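Local coordinates for protein lysine specific cysteine protease (Porphyromonas gingivalis, PDB 3KM5) that forms a calcium-binding cleaved adhesin domain of Lys-gingipain, a secreted lysyl-specific cysteine protease whose isolated adhesin domains are haemolytic in vitro, at residues A[97-102]-A[108-113]; A[125-130]-A[134-139]; A[10-13]-A[18-21]; A[45-50]-A[140-145]. All blocks are in the same frame, centred on the assembly; numbering follows the deposited sequence.

Interaction 1 (A[97-102]-A[108-113])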
loop_
_atom_site.group_PDB
_atom_site.type_symbol
_atom_site.label_atom_id
_atom_site.label_comp_id
_atom_site.label_asym_id
_atom_site.label_seq_id
_atom_site.Cartn_x
_atom_site.Cartn_y
_atom_site.Cartn_z
ATOM N N VAL A 97 -7.383 2.183 -5.908
ATOM C CA VAL A 97 -8.140 1.121 -5.249
ATOM C C VAL A 97 -9.029 0.561 -6.380
ATOM O O VAL A 97 -9.680 1.328 -7.138
ATOM C CB VAL A 97 -9.012 1.652 -4.090
ATOM C CG1 VAL A 97 -9.864 0.573 -3.453
ATOM C CG2 VAL A 97 -8.135 2.328 -3.027
ATOM N N MET A 98 -9.019 -0.760 -6.542
ATOM C CA MET A 98 -9.771 -1.436 -7.573
ATOM C C MET A 98 -10.596 -2.542 -6.997
ATOM O O MET A 98 -10.332 -3.047 -5.912
ATOM C CB MET A 98 -8.801 -2.025 -8.594
ATOM C CG MET A 98 -7.717 -1.024 -9.033
ATOM S SD MET A 98 -6.667 -1.702 -10.324
ATOM C CE MET A 98 -7.727 -1.655 -11.746
ATOM N N ILE A 99 -11.620 -2.949 -7.749
ATOM C CA ILE A 99 -12.407 -4.096 -7.358
ATOM C C ILE A 99 -12.555 -5.116 -8.482
ATOM O O ILE A 99 -12.602 -4.758 -9.678
ATOM C CB ILE A 99 -13.815 -3.680 -6.822
ATOM C CG1 ILE A 99 -14.709 -3.146 -7.969
ATOM C CG2 ILE A 99 -13.685 -2.710 -5.623
ATOM C CD1 ILE A 99 -15.633 -4.217 -8.672
ATOM N N SER A 100 -12.640 -6.380 -8.069
ATOM C CA SER A 100 -13.042 -7.458 -8.967
ATOM C C SER A 100 -14.277 -8.109 -8.400
ATOM O O SER A 100 -14.468 -8.161 -7.176
ATOM C CB SER A 100 -11.928 -8.496 -9.050
ATOM O OG SER A 100 -12.424 -9.702 -9.649
ATOM N N LYS A 101 -15.139 -8.572 -9.302
ATOM C CA LYS A 101 -16.385 -9.273 -8.958
ATOM C C LYS A 101 -16.241 -10.766 -9.250
ATOM O O LYS A 101 -17.190 -11.537 -9.041
ATOM C CB LYS A 101 -17.563 -8.694 -9.750
ATOM C CG LYS A 101 -17.783 -7.217 -9.553
ATOM C CD LYS A 101 -18.913 -6.707 -10.442
ATOM C CE LYS A 101 -19.232 -5.268 -10.133
ATOM N NZ LYS A 101 -20.281 -4.766 -11.060
ATOM N N THR A 102 -15.072 -11.173 -9.704
ATOM C CA THR A 102 -14.898 -12.534 -10.250
ATOM C C THR A 102 -13.631 -13.205 -9.703
ATOM O O THR A 102 -13.716 -13.928 -8.727
ATOM C CB THR A 102 -14.926 -12.533 -11.787
ATOM O OG1 THR A 102 -13.925 -11.674 -12.328
ATOM C CG2 THR A 102 -16.311 -12.087 -12.293
ATOM N N ASP A 108 -9.348 -8.632 -14.140
ATOM C CA ASP A 108 -10.641 -8.767 -13.479
ATOM C C ASP A 108 -10.948 -7.511 -12.671
ATOM O O ASP A 108 -12.063 -7.376 -12.191
ATOM C CB ASP A 108 -10.642 -9.978 -12.534
ATOM C CG ASP A 108 -10.499 -11.316 -13.259
ATOM O OD1 ASP A 108 -10.850 -11.380 -14.445
ATOM O OD2 ASP A 108 -9.982 -12.268 -12.649
ATOM N N PHE A 109 -9.964 -6.606 -12.505
ATOM C CA PHE A 109 -10.136 -5.407 -11.683
ATOM C C PHE A 109 -10.499 -4.148 -12.493
ATOM O O PHE A 109 -10.089 -3.938 -13.642
ATOM C CB PHE A 109 -8.854 -5.154 -10.879
ATOM C CG PHE A 109 -8.628 -6.180 -9.814
ATOM C CD1 PHE A 109 -9.177 -6.023 -8.583
ATOM C CD2 PHE A 109 -7.936 -7.351 -10.098
ATOM C CE1 PHE A 109 -9.039 -7.005 -7.593
ATOM C CE2 PHE A 109 -7.759 -8.313 -9.122
ATOM C CZ PHE A 109 -8.342 -8.148 -7.877
ATOM N N THR A 110 -11.302 -3.323 -11.852
ATOM C CA THR A 110 -11.610 -1.990 -12.372
ATOM C C THR A 110 -11.424 -0.947 -11.263
ATOM O O THR A 110 -11.671 -1.198 -10.064
ATOM C CB THR A 110 -13.022 -1.913 -12.977
ATOM O OG1 THR A 110 -13.990 -2.133 -11.953
ATOM C CG2 THR A 110 -13.193 -2.950 -14.102
ATOM N N VAL A 111 -10.933 0.218 -11.673
ATOM C CA VAL A 111 -10.598 1.293 -10.732
ATOM C C VAL A 111 -11.881 1.868 -10.161
ATOM O O VAL A 111 -12.834 2.149 -10.918
ATOM C CB VAL A 111 -9.817 2.440 -11.444
ATOM C CG1 VAL A 111 -9.540 3.583 -10.492
ATOM C CG2 VAL A 111 -8.503 1.965 -12.014
ATOM N N VAL A 112 -11.951 2.000 -8.839
ATOM C CA VAL A 112 -13.037 2.693 -8.190
ATOM C C VAL A 112 -12.584 3.997 -7.516
ATOM O O VAL A 112 -13.435 4.805 -7.147
ATOM C CB VAL A 112 -13.762 1.795 -7.137
ATOM C CG1 VAL A 112 -14.363 0.585 -7.816
ATOM C CG2 VAL A 112 -12.892 1.360 -6.003
ATOM N N PHE A 113 -11.281 4.181 -7.301
ATOM C CA PHE A 113 -10.717 5.404 -6.715
ATOM C C PHE A 113 -9.253 5.458 -7.094
ATOM O O PHE A 113 -8.606 4.430 -7.054
ATOM C CB PHE A 113 -10.831 5.410 -5.178
ATOM C CG PHE A 113 -10.009 6.501 -4.531
ATOM C CD1 PHE A 113 -10.319 7.826 -4.765
ATOM C CD2 PHE A 113 -8.870 6.197 -3.786
ATOM C CE1 PHE A 113 -9.506 8.851 -4.248
ATOM C CE2 PHE A 113 -8.103 7.207 -3.226
ATOM C CZ PHE A 113 -8.421 8.519 -3.458
HETATM O O HOH W 1 -14.104 -5.459 -12.099
HETATM O O HOH W 2 -14.361 -8.925 -12.133
#
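Met98 reaches across the hairpin of strands 95-100 and 109-115 to Phe109 and Val111. Its CB lies 3.3 Å from Thr110 O and next to Phe109 CB; CG runs on past Val111 CA, and SD passes Phe109 CB. A bend at the last torsion (chi3 74°) turns the methyl back over the partner strand, where CE rests 3.7 Å from Val111 CG2. Further along the same face, Ser100 CB sits over the Phe109 ring as a CH-pi contact, 3.7 Å from the ring centroid and displaced toward the rim. Ile99 and Thr110 form an antiparallel hydrogen-bonded pair, closed by Ile99 N to Thr110 O and Thr110 N to Ile99 O. At Val97 the register slips by one in a classic beta bulge: Val97 O accepts both Val112 N (2.9 Å) and the longer bond from Phe113 N (3.3 Å), while Val97 N donates to Phe113 O. Where the strands part, one water bridges Ile99 O and Asp108 O. The hairpin forms one margin of the five-stranded sheet: strand 109-115 is outermost, strand 95-100 pairs on its other side with 155-161, and Val112 and Phe113 pack on Val147 of strand 143-148.

Interaction 2 (A[125-130]-A[134-139])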
loop_
_atom_site.group_PDB
_atom_site.type_symbol
_atom_site.label_atom_id
_atom_site.label_comp_id
_atom_site.label_asym_id
_atom_site.label_seq_id
_atom_site.Cartn_x
_atom_site.Cartn_y
_atom_site.Cartn_z
ATOM N N ALA A 125 15.841 13.330 2.088
ATOM C CA ALA A 125 16.349 11.967 1.965
ATOM C C ALA A 125 15.259 11.044 1.427
ATOM O O ALA A 125 14.068 11.326 1.604
ATOM C CB ALA A 125 16.822 11.453 3.340
ATOM N N ARG A 126 15.675 9.962 0.769
ATOM C CA ARG A 126 14.782 8.863 0.380
ATOM C C ARG A 126 15.177 7.640 1.170
ATOM O O ARG A 126 16.323 7.518 1.622
ATOM C CB ARG A 126 14.826 8.581 -1.120
ATOM C CG ARG A 126 14.236 9.643 -1.975
ATOM C CD ARG A 126 14.334 9.245 -3.414
ATOM N NE ARG A 126 14.046 10.366 -4.289
ATOM C CZ ARG A 126 13.782 10.259 -5.585
ATOM N NH1 ARG A 126 13.763 9.075 -6.171
ATOM N NH2 ARG A 126 13.546 11.344 -6.302
ATOM N N PHE A 127 14.218 6.744 1.336
ATOM C CA PHE A 127 14.310 5.664 2.301
ATOM C C PHE A 127 14.001 4.366 1.613
ATOM O O PHE A 127 13.132 4.317 0.749
ATOM C CB PHE A 127 13.389 5.922 3.485
ATOM C CG PHE A 127 13.759 7.165 4.250
ATOM C CD1 PHE A 127 14.684 7.114 5.269
ATOM C CD2 PHE A 127 13.217 8.392 3.911
ATOM C CE1 PHE A 127 15.050 8.258 5.957
ATOM C CE2 PHE A 127 13.581 9.550 4.609
ATOM C CZ PHE A 127 14.495 9.479 5.620
ATOM N N GLY A 128 14.717 3.322 1.999
ATOM C CA GLY A 128 14.576 2.023 1.376
ATOM C C GLY A 128 14.874 0.891 2.318
ATOM O O GLY A 128 15.002 1.082 3.539
ATOM N N LEU A 129 14.991 -0.306 1.746
ATOM C CA LEU A 129 15.322 -1.498 2.519
ATOM C C LEU A 129 16.842 -1.688 2.618
ATOM O O LEU A 129 17.292 -2.520 3.403
ATOM C CB LEU A 129 14.697 -2.745 1.892
ATOM C CG LEU A 129 13.213 -2.675 1.545
ATOM C CD1 LEU A 129 12.775 -4.017 0.977
ATOM C CD2 LEU A 129 12.366 -2.253 2.757
ATOM N N SER A 130 17.599 -0.945 1.800
ATOM C CA SER A 130 19.073 -0.939 1.842
ATOM C C SER A 130 19.683 0.422 2.207
ATOM O O SER A 130 20.906 0.530 2.318
ATOM C CB SER A 130 19.638 -1.392 0.489
ATOM N N ASN A 134 21.162 5.659 9.385
ATOM C CA ASN A 134 21.731 6.813 10.095
ATOM C C ASN A 134 20.738 7.519 11.017
ATOM O O ASN A 134 21.065 8.572 11.575
ATOM C CB ASN A 134 22.327 7.824 9.105
ATOM N N GLY A 135 19.541 6.953 11.191
ATOM C CA GLY A 135 18.571 7.517 12.130
ATOM C C GLY A 135 17.584 8.541 11.596
ATOM O O GLY A 135 16.659 8.916 12.318
ATOM N N ALA A 136 17.745 8.973 10.341
ATOM C CA ALA A 136 16.789 9.898 9.711
ATOM C C ALA A 136 15.414 9.234 9.550
ATOM O O ALA A 136 15.312 8.009 9.456
ATOM C CB ALA A 136 17.292 10.363 8.365
ATOM N N LYS A 137 14.372 10.050 9.603
ATOM C CA LYS A 137 13.004 9.543 9.393
ATOM C C LYS A 137 12.307 10.502 8.482
ATOM O O LYS A 137 12.414 11.715 8.668
ATOM C CB LYS A 137 12.222 9.383 10.716
ATOM C CG LYS A 137 12.773 8.348 11.677
ATOM C CD LYS A 137 11.886 8.226 12.933
ATOM C CE LYS A 137 11.046 6.942 12.953
ATOM N NZ LYS A 137 9.998 6.847 11.911
ATOM N N PRO A 138 11.542 9.970 7.508
ATOM C CA PRO A 138 10.965 10.846 6.528
ATOM C C PRO A 138 9.863 11.686 7.121
ATOM O O PRO A 138 9.251 11.315 8.129
ATOM C CB PRO A 138 10.336 9.879 5.504
ATOM C CG PRO A 138 10.082 8.648 6.274
ATOM C CD PRO A 138 11.247 8.561 7.225
ATOM N N GLN A 139 9.622 12.821 6.474
ATOM C CA GLN A 139 8.414 13.575 6.691
ATOM C C GLN A 139 7.349 12.715 6.026
ATOM O O GLN A 139 7.427 12.479 4.819
ATOM C CB GLN A 139 8.498 14.960 6.051
#
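With chi1 at -63°, Phe127 carries its CG anti to its own carbonyl carbon, and chi2 near -88° turns the ring plane roughly perpendicular to the CA-CB-CG plane, presenting one face to Pro138 and the rim to Ala136. Pro138 CD lies over the middle of the ring, 3.7 Å from the centroid and 13° off the normal, a CH-pi contact. The rest of the pyrrolidine leans to one side of the ring: Pro138 CB is 3.4 Å from Phe127 CE2, and CG falls between CE2 and CD2 at longer range. At the rim, the Ala136 methyl lies in the ring plane, with CB 3.9 Å from Phe127 CE1. Ala136 O approaches the same CE1 at 3.5 Å, while the Lys137 carbonyl carbon passes near CZ, bringing the backbone of 136-138 round the outer end of the ring. Both segments belong to the long connection between strands 109-115 and 143-148, and neither is regular helix or strand. Trp43 is a shared neighbour, meeting the Phe127 ring and touching Pro138; its carbonyl also takes a hydrogen bond from Lys137 NZ. Lys137 and Pro138 flank an experimentally established cleavage site of the gingipain precursor. The contact between the segments is thus apolar, a proline C-H over an aromatic face with a methyl at the ring's edge: it holds the proline side of this site against a buried phenylalanine through dispersion and the weak attraction of that C-H for the pi face, whereas the Lys137 side chain starts away from the ring and has its polar end bound by other residues.

Interaction 3 (A[10-13]-A[18-21]). With CA (calcium ion), chain D; SO4 (sulfate ion), chain E.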
loop_
_atom_site.group_PDB
_atom_site.type_symbol
_atom_site.label_atom_id
_atom_site.label_comp_id
_atom_site.label_asym_id
_atom_site.label_seq_id
_atom_site.Cartn_x
_atom_site.Cartn_y
_atom_site.Cartn_z
ATOM N N GLU A 10 -0.206 -6.828 11.415
ATOM C CA GLU A 10 0.547 -7.219 12.590
ATOM C C GLU A 10 0.857 -8.714 12.587
ATOM O O GLU A 10 1.909 -9.108 13.123
ATOM C CB GLU A 10 -0.172 -6.791 13.867
ATOM C CG GLU A 10 -0.403 -5.289 13.925
ATOM C CD GLU A 10 0.855 -4.481 13.781
ATOM O OE1 GLU A 10 1.837 -4.705 14.532
ATOM O OE2 GLU A 10 0.877 -3.549 12.918
ATOM N N SER A 11 -0.006 -9.513 11.949
ATOM C CA SER A 11 0.251 -10.956 11.770
ATOM C C SER A 11 1.170 -11.324 10.594
ATOM O O SER A 11 1.456 -12.515 10.374
ATOM C CB SER A 11 -1.056 -11.726 11.635
ATOM O OG SER A 11 -1.584 -11.577 10.328
ATOM N N SER A 12 1.626 -10.326 9.839
ATOM C CA SER A 12 2.568 -10.566 8.753
ATOM C C SER A 12 3.991 -10.320 9.240
ATOM O O SER A 12 4.209 -9.840 10.355
ATOM C CB SER A 12 2.279 -9.619 7.583
ATOM O OG SER A 12 1.043 -9.970 6.990
ATOM N N THR A 13 4.974 -10.656 8.407
ATOM C CA THR A 13 6.391 -10.549 8.805
ATOM C C THR A 13 7.194 -9.636 7.872
ATOM O O THR A 13 6.960 -9.609 6.659
ATOM C CB THR A 13 7.026 -11.946 8.842
ATOM O OG1 THR A 13 6.398 -12.732 9.873
ATOM C CG2 THR A 13 8.511 -11.889 9.108
ATOM N N PRO A 18 2.159 -9.899 2.545
ATOM C CA PRO A 18 1.279 -10.025 3.675
ATOM C C PRO A 18 0.525 -11.344 3.708
ATOM O O PRO A 18 0.096 -11.867 2.682
ATOM C CB PRO A 18 0.276 -8.880 3.487
ATOM C CG PRO A 18 0.844 -8.035 2.517
ATOM C CD PRO A 18 1.719 -8.829 1.634
ATOM N N ALA A 19 0.350 -11.843 4.915
ATOM C CA ALA A 19 -0.414 -13.035 5.164
ATOM C C ALA A 19 -1.864 -12.769 4.713
ATOM O O ALA A 19 -2.411 -11.712 4.976
ATOM C CB ALA A 19 -0.341 -13.340 6.671
ATOM N N GLU A 20 -2.466 -13.702 4.005
ATOM C CA GLU A 20 -3.872 -13.581 3.557
ATOM C C GLU A 20 -4.139 -12.571 2.442
ATOM O O GLU A 20 -5.300 -12.295 2.157
ATOM C CB GLU A 20 -4.826 -13.221 4.706
ATOM C CG GLU A 20 -4.852 -14.172 5.882
ATOM C CD GLU A 20 -6.099 -13.948 6.739
ATOM O OE1 GLU A 20 -7.050 -14.745 6.625
ATOM O OE2 GLU A 20 -6.149 -12.942 7.479
ATOM N N TRP A 21 -3.095 -12.078 1.800
ATOM C CA TRP A 21 -3.235 -11.259 0.590
ATOM C C TRP A 21 -2.465 -11.960 -0.499
ATOM O O TRP A 21 -1.561 -12.764 -0.218
ATOM C CB TRP A 21 -2.666 -9.839 0.787
ATOM C CG TRP A 21 -3.437 -9.025 1.785
ATOM C CD1 TRP A 21 -3.532 -9.251 3.130
ATOM C CD2 TRP A 21 -4.318 -7.913 1.515
ATOM N NE1 TRP A 21 -4.368 -8.332 3.707
ATOM C CE2 TRP A 21 -4.850 -7.491 2.745
ATOM C CE3 TRP A 21 -4.658 -7.213 0.357
ATOM C CZ2 TRP A 21 -5.727 -6.436 2.849
ATOM C CZ3 TRP A 21 -5.530 -6.135 0.455
ATOM C CH2 TRP A 21 -6.065 -5.751 1.695
HETATM CA CA CA D . -0.153 -1.954 11.503
HETATM S S SO4 E . -3.681 -9.101 10.922
HETATM O O1 SO4 E . -3.713 -9.615 12.299
HETATM O O2 SO4 E . -4.371 -10.040 10.007
HETATM O O3 SO4 E . -2.298 -8.946 10.542
HETATM O O4 SO4 E . -4.444 -7.862 10.789
HETATM O O HOH W 3 -4.017 -12.692 10.177
HETATM O O HOH W 4 -2.195 -1.614 12.641
#
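Ser12 OG takes the backbone N-H of Ala19 at 2.9 Å, with an angle of 157° at the hydrogen. The side chain reaches it with OG anti to the carbonyl carbon of Ser12 (chi1 -68°), which also places the hydroxyl oxygen 3.3 Å from Pro18 CA and beside the methyl of Ala19. That single bond clips the loop 10-13 to the start of a type II beta turn, Pro18 to Trp21, whose own closing bond from Trp21 N to Pro18 O is weak. Both segments lie in the connection between strands 5-7 and 22-25 of this jelly-roll adhesin domain, and Pro18 and Trp21 both touch Leu69 of strand 66-70. Next to Ser11, a sulfate, probably from the crystallisation liquor, receives Ser11 N at its O3 (2.7 Å); Thr8 OG1 is also hydrogen-bonded to it. A water donates to Ser11 OG over 2.7 Å and lies beside the sulfate. Glu10 instead turns to the metal: bent at chi2 (-56°), its chain swings the carboxylate round so that OE2 binds the calcium ion at 2.4 Å. Thr8 through its carbonyl O, Gly48, Asn51 and Asp172 complete the protein ligands, with a water 2.4 Å from the metal.

Interaction 4 (A[45-50]-A[140-145]). With CA (calcium ion), chain D.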
loop_
_atom_site.group_PDB
_atom_site.type_symbol
_atom_site.label_atom_id
_atom_site.label_comp_id
_atom_site.label_asym_id
_atom_site.label_seq_id
_atom_site.Cartn_x
_atom_site.Cartn_y
_atom_site.Cartn_z
ATOM N N THR A 45 7.647 4.283 10.999
ATOM C CA THR A 45 6.648 4.192 12.051
ATOM C C THR A 45 5.315 3.795 11.414
ATOM O O THR A 45 4.860 4.426 10.472
ATOM C CB THR A 45 6.486 5.531 12.795
ATOM O OG1 THR A 45 7.775 5.943 13.270
ATOM C CG2 THR A 45 5.554 5.394 14.007
ATOM N N ALA A 46 4.697 2.747 11.940
ATOM C CA ALA A 46 3.389 2.289 11.450
ATOM C C ALA A 46 2.280 3.186 11.928
ATOM O O ALA A 46 2.434 3.899 12.932
ATOM C CB ALA A 46 3.127 0.867 11.925
ATOM N N HIS A 47 1.133 3.103 11.253
ATOM C CA HIS A 47 -0.041 3.843 11.706
ATOM C C HIS A 47 -0.555 3.218 13.005
ATOM O O HIS A 47 -0.926 3.912 13.955
ATOM C CB HIS A 47 -1.164 3.790 10.686
ATOM C CG HIS A 47 -2.373 4.548 11.104
ATOM N ND1 HIS A 47 -3.562 3.948 11.439
ATOM C CD2 HIS A 47 -2.564 5.881 11.254
ATOM C CE1 HIS A 47 -4.430 4.870 11.814
ATOM N NE2 HIS A 47 -3.859 6.055 11.678
ATOM N N GLY A 48 -0.591 1.888 13.015
ATOM C CA GLY A 48 -0.917 1.138 14.213
ATOM C C GLY A 48 0.034 -0.022 14.419
ATOM O O GLY A 48 0.498 -0.633 13.482
ATOM N N GLY A 49 0.357 -0.360 15.672
ATOM C CA GLY A 49 1.309 -1.436 15.916
ATOM C C GLY A 49 2.674 -1.186 15.313
ATOM O O GLY A 49 3.109 -0.027 15.281
ATOM N N SER A 50 3.341 -2.256 14.864
ATOM C CA SER A 50 4.681 -2.114 14.295
ATOM C C SER A 50 4.725 -2.284 12.786
ATOM O O SER A 50 5.706 -1.878 12.148
ATOM C CB SER A 50 5.676 -3.084 14.939
ATOM O OG SER A 50 5.406 -4.430 14.595
ATOM N N SER A 140 6.423 12.192 6.830
ATOM C CA SER A 140 5.493 11.130 6.367
ATOM C C SER A 140 4.262 11.079 7.285
ATOM O O SER A 140 4.292 10.473 8.354
ATOM C CB SER A 140 6.243 9.781 6.338
ATOM O OG SER A 140 5.534 8.736 5.677
ATOM N N VAL A 141 3.183 11.724 6.849
ATOM C CA VAL A 141 1.930 11.852 7.621
ATOM C C VAL A 141 0.916 10.770 7.169
ATOM O O VAL A 141 0.794 10.526 5.968
ATOM C CB VAL A 141 1.311 13.253 7.378
ATOM C CG1 VAL A 141 -0.045 13.404 8.045
ATOM C CG2 VAL A 141 2.271 14.368 7.825
ATOM N N TRP A 142 0.190 10.144 8.105
ATOM C CA TRP A 142 -0.856 9.140 7.718
ATOM C C TRP A 142 -2.164 9.818 7.359
ATOM O O TRP A 142 -2.675 10.646 8.117
ATOM C CB TRP A 142 -1.099 8.149 8.857
ATOM C CG TRP A 142 0.046 7.265 9.010
ATOM C CD1 TRP A 142 1.145 7.457 9.817
ATOM C CD2 TRP A 142 0.300 6.066 8.277
ATOM N NE1 TRP A 142 2.022 6.413 9.660
ATOM C CE2 TRP A 142 1.558 5.579 8.679
ATOM C CE3 TRP A 142 -0.396 5.379 7.286
ATOM C CZ2 TRP A 142 2.103 4.416 8.166
ATOM C CZ3 TRP A 142 0.159 4.213 6.780
ATOM C CH2 TRP A 142 1.385 3.741 7.236
ATOM N N ILE A 143 -2.708 9.433 6.209
ATOM C CA ILE A 143 -3.870 10.078 5.617
ATOM C C ILE A 143 -5.012 9.075 5.492
ATOM O O ILE A 143 -4.819 7.993 4.943
ATOM C CB ILE A 143 -3.495 10.578 4.217
ATOM C CG1 ILE A 143 -2.351 11.605 4.313
ATOM C CG2 ILE A 143 -4.709 11.174 3.493
ATOM C CD1 ILE A 143 -2.685 12.764 5.147
ATOM N N GLU A 144 -6.217 9.442 5.944
ATOM C CA GLU A 144 -7.376 8.567 5.905
ATOM C C GLU A 144 -8.101 8.672 4.558
ATOM O O GLU A 144 -8.262 9.761 4.021
ATOM C CB GLU A 144 -8.344 8.909 7.050
ATOM C CG GLU A 144 -9.523 7.924 7.149
ATOM C CD GLU A 144 -10.476 8.163 8.303
ATOM O OE1 GLU A 144 -10.288 9.105 9.092
ATOM O OE2 GLU A 144 -11.452 7.384 8.397
ATOM N N ARG A 145 -8.586 7.548 4.068
ATOM C CA ARG A 145 -9.477 7.483 2.914
ATOM C C ARG A 145 -10.587 6.503 3.155
ATOM O O ARG A 145 -10.352 5.516 3.823
ATOM C CB ARG A 145 -8.692 7.029 1.669
ATOM C CG ARG A 145 -7.653 8.025 1.177
ATOM C CD ARG A 145 -8.278 9.262 0.581
ATOM N NE ARG A 145 -7.305 10.266 0.134
ATOM C CZ ARG A 145 -7.023 11.405 0.760
ATOM N NH1 ARG A 145 -7.537 11.717 1.939
ATOM N NH2 ARG A 145 -6.152 12.245 0.225
HETATM CA CA CA D . -0.153 -1.954 11.503
HETATM O O HOH W 4 -2.195 -1.614 12.641
#
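The indole of Trp142 carries His47 on one face: His47 CB stands over the six-membered ring, 3.7 Å from its centroid and 15° off the normal, a CH-pi contact. At the indole edge, in its plane, lies Thr45 O, 3.6 Å from Trp142 NE1, while Ala46 C comes in obliquely. In this beta jelly roll the contact ties the loop before strand 51-56 to the approach of strand 143-148, two parts of the chain some ninety residues apart. The imidazole itself neither stacks on the indole nor meets it edge-on; its plane makes 55° with that of the five-membered ring, and His47 CD2 touches Trp142 CB at 3.6 Å. This placement follows from chi1 of His47 (-179°), which sets CG anti to the backbone N and leads the imidazole along the tryptophan toward its CB. His47 N also comes close to the indole, 3.5 Å from Trp142 CZ2, so backbone and side chain of one residue lie along the same ring system. Beyond the loop, ND1 of His47 is hydrogen-bonded to Asp173 OD2, which probably helps to fix the rotation of the imidazole, and Trp142 packs against Leu170 of strand 168-177 and Val52 of strand 51-56. The next residue in the loop turns its carbonyl to the metal: Gly48 O binds the calcium ion at 2.5 Å.

Interactions 3 and 4 share one calcium ion: Glu10 OE2 and Gly48 O both bind it, as does a common water, and Glu10 OE1 lies 2.9 Å from Ser50 N, a probable hydrogen bond joining the two loops. Interaction 2 reaches interaction 4 through Lys137 NZ, 2.8 Å from Thr45 OG1, so the lysine of the cleavage site touches the loop that carries Gly48; the Lys137 side chain is about 13 Å from that same calcium ion. Interaction 1 lies on the opposite side of the chain's centre from interactions 2 and 4, its centre about 33 Å from that of interaction 2, yet Phe113 CZ packs on Arg145 CD at 4.1 Å.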